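Local structure of extracellular solute-binding protein, family 5 (Chelativorans sp., 6WM6) at residues A[407-412]-A[436-441]. The protein binds EDTA and other aminopolycarboxylates in the periplasm, probably delivering them to an ABC transporter for uptake. Sequence-based numbering, arbitrary orientation.
Sequences LRLSFP and TDLLTG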
loop_
_atom_site.group_PDB
_atom_site.type_symbol
_atom_site.label_atom_id
_atom_site.label_comp_id
_atom_site.label_asym_id
_atom_site.label_seq_id
_atom_site.Cartn_x
_atom_site.Cartn_y
_atom_site.Cartn_z
ATOM N N LEU A 407 -15.243 -16.255 -20.442
ATOM C CA LEU A 407 -14.992 -15.448 -19.261
ATOM C C LEU A 407 -14.070 -14.290 -19.588
ATOM O O LEU A 407 -13.033 -14.473 -20.232
ATOM C CB LEU A 407 -14.361 -16.316 -18.192
ATOM C CG LEU A 407 -15.166 -17.553 -17.784
ATOM C CD1 LEU A 407 -14.400 -18.340 -16.739
ATOM C CD2 LEU A 407 -16.531 -17.159 -17.263
ATOM N N ARG A 408 -14.431 -13.109 -19.106
ATOM C CA ARG A 408 -13.629 -11.903 -19.298
ATOM C C ARG A 408 -12.688 -11.780 -18.107
ATOM O O ARG A 408 -13.138 -11.575 -16.978
ATOM C CB ARG A 408 -14.543 -10.688 -19.386
ATOM C CG ARG A 408 -15.454 -10.722 -20.616
ATOM C CD ARG A 408 -16.717 -9.880 -20.391
ATOM N NE ARG A 408 -17.509 -10.344 -19.261
ATOM C CZ ARG A 408 -18.531 -9.672 -18.729
ATOM N NH1 ARG A 408 -18.881 -8.506 -19.228
ATOM N NH2 ARG A 408 -19.199 -10.178 -17.694
ATOM N N LEU A 409 -11.385 -11.935 -18.365
ATOM C CA LEU A 409 -10.343 -11.865 -17.344
ATOM C C LEU A 409 -9.516 -10.626 -17.626
ATOM O O LEU A 409 -8.783 -10.583 -18.609
ATOM C CB LEU A 409 -9.509 -13.138 -17.368
ATOM C CG LEU A 409 -8.215 -13.176 -16.549
ATOM C CD1 LEU A 409 -8.382 -12.589 -15.167
ATOM C CD2 LEU A 409 -7.730 -14.622 -16.473
ATOM N N SER A 410 -9.685 -9.602 -16.798
ATOM C CA SER A 410 -9.002 -8.333 -16.981
ATOM C C SER A 410 -7.892 -8.143 -15.951
ATOM O O SER A 410 -7.877 -8.757 -14.873
ATOM C CB SER A 410 -9.979 -7.156 -16.941
ATOM O OG SER A 410 -10.592 -7.025 -15.675
ATOM N N PHE A 411 -6.946 -7.275 -16.303
ATOM C CA PHE A 411 -5.833 -6.964 -15.420
ATOM C C PHE A 411 -5.198 -5.664 -15.889
ATOM O O PHE A 411 -5.193 -5.372 -17.087
ATOM C CB PHE A 411 -4.801 -8.099 -15.407
ATOM C CG PHE A 411 -4.399 -8.592 -16.762
ATOM C CD1 PHE A 411 -5.145 -9.582 -17.381
ATOM C CD2 PHE A 411 -3.291 -8.082 -17.407
ATOM C CE1 PHE A 411 -4.788 -10.054 -18.624
ATOM C CE2 PHE A 411 -2.928 -8.553 -18.667
ATOM C CZ PHE A 411 -3.680 -9.545 -19.265
ATOM N N PRO A 412 -4.673 -4.861 -14.971
ATOM C CA PRO A 412 -4.093 -3.569 -15.345
ATOM C C PRO A 412 -2.750 -3.765 -16.020
ATOM O O PRO A 412 -2.089 -4.798 -15.836
ATOM C CB PRO A 412 -3.941 -2.868 -13.987
ATOM C CG PRO A 412 -3.713 -3.986 -13.014
ATOM C CD PRO A 412 -4.602 -5.115 -13.518
ATOM N N THR A 436 -11.503 -18.137 -21.998
ATOM C CA THR A 436 -11.293 -16.803 -21.485
ATOM C C THR A 436 -10.953 -15.824 -22.595
ATOM O O THR A 436 -10.468 -16.200 -23.671
ATOM C CB THR A 436 -10.172 -16.741 -20.452
ATOM O OG1 THR A 436 -8.912 -16.894 -21.114
ATOM C CG2 THR A 436 -10.358 -17.827 -19.418
ATOM N N ASP A 437 -11.256 -14.559 -22.325
ATOM C CA ASP A 437 -10.793 -13.427 -23.118
ATOM C C ASP A 437 -9.944 -12.573 -22.191
ATOM O O ASP A 437 -10.426 -12.128 -21.144
ATOM C CB ASP A 437 -11.965 -12.592 -23.643
ATOM C CG ASP A 437 -12.573 -13.162 -24.916
ATOM O OD1 ASP A 437 -11.897 -13.954 -25.606
ATOM O OD2 ASP A 437 -13.726 -12.802 -25.225
ATOM N N LEU A 438 -8.674 -12.386 -22.545
ATOM C CA LEU A 438 -7.746 -11.637 -21.708
ATOM C C LEU A 438 -7.808 -10.168 -22.102
ATOM O O LEU A 438 -7.614 -9.832 -23.270
ATOM C CB LEU A 438 -6.327 -12.182 -21.866
ATOM C CG LEU A 438 -6.167 -13.659 -21.488
ATOM C CD1 LEU A 438 -4.701 -14.074 -21.520
ATOM C CD2 LEU A 438 -6.775 -13.970 -20.127
ATOM N N LEU A 439 -8.105 -9.302 -21.128
ATOM C CA LEU A 439 -8.364 -7.889 -21.369
ATOM C C LEU A 439 -7.484 -7.019 -20.494
ATOM O O LEU A 439 -7.314 -7.286 -19.301
ATOM C CB LEU A 439 -9.841 -7.565 -21.108
ATOM C CG LEU A 439 -10.804 -8.453 -21.890
ATOM C CD1 LEU A 439 -12.199 -8.369 -21.286
ATOM C CD2 LEU A 439 -10.849 -8.088 -23.368
ATOM N N THR A 440 -6.946 -5.953 -21.071
ATOM C CA THR A 440 -6.042 -5.087 -20.318
ATOM C C THR A 440 -6.138 -3.674 -20.885
ATOM O O THR A 440 -7.149 -3.308 -21.493
ATOM C CB THR A 440 -4.634 -5.708 -20.293
ATOM O OG1 THR A 440 -3.778 -4.978 -19.388
ATOM C CG2 THR A 440 -4.025 -5.716 -21.693
ATOM N N GLY A 441 -5.120 -2.875 -20.629
ATOM C CA GLY A 441 -5.123 -1.477 -21.027
ATOM C C GLY A 441 -5.544 -0.558 -19.894
ATOM O O GLY A 441 -5.850 -0.997 -18.782
#
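Strands 407-410 and 436-439 run side by side in the same direction, and past their ends one more backbone bond and a threonine hydroxyl carry the pairing on. Four backbone bonds step along the ladder: Asp437 N to Leu407 O, Leu409 N to Asp437 O, Leu439 N to Leu409 O and Phe411 N to Leu439 O. The last is the most bent, 141° at the hydrogen. Beyond it the Thr440 hydroxyl takes over as donor: OG1, anti to its own backbone N (chi1 -171°), reaches Phe411 O at 2.7 Å, approaching from above the carbonyl plane.

The same threonine lies over the Phe411 ring. Its CB sits 4.1 Å from the Phe411 ring centroid, a CH-pi contact, while Leu439 O stands above the plane nearer the rim and Leu438 CB meets the ring edge at CE1. Phe411 CG holds the crowded position between backbone N and carbonyl carbon (chi1 48°), which swings the ring back across the neighbouring strand end; Leu458 of strand 456-462 and Ala422 of helix 416-429 also touch it. An alanine here would probably lose the apolar surface under Thr440 and loosen the packing against that helix.

On the ring's side of the sheet, Leu409 and Leu438 lie alongside each other, pointing the same way, their CD2 methyls 3.8 Å apart. Across the other face Leu439 crosses Arg408 obliquely, its CD1 3.8 Å from Arg408 CB; the arginine chain, bent at chi3 (-60°), carries its guanidinium to Asp455 and Gly452. Ser410 OG is likewise engaged outside the pair, by His457.

Helix 416-429 links the two parallel strands and packs on the Leu438 face, making a classic beta-alpha-beta unit within the mixed sheet of this family 5 solute-binding protein.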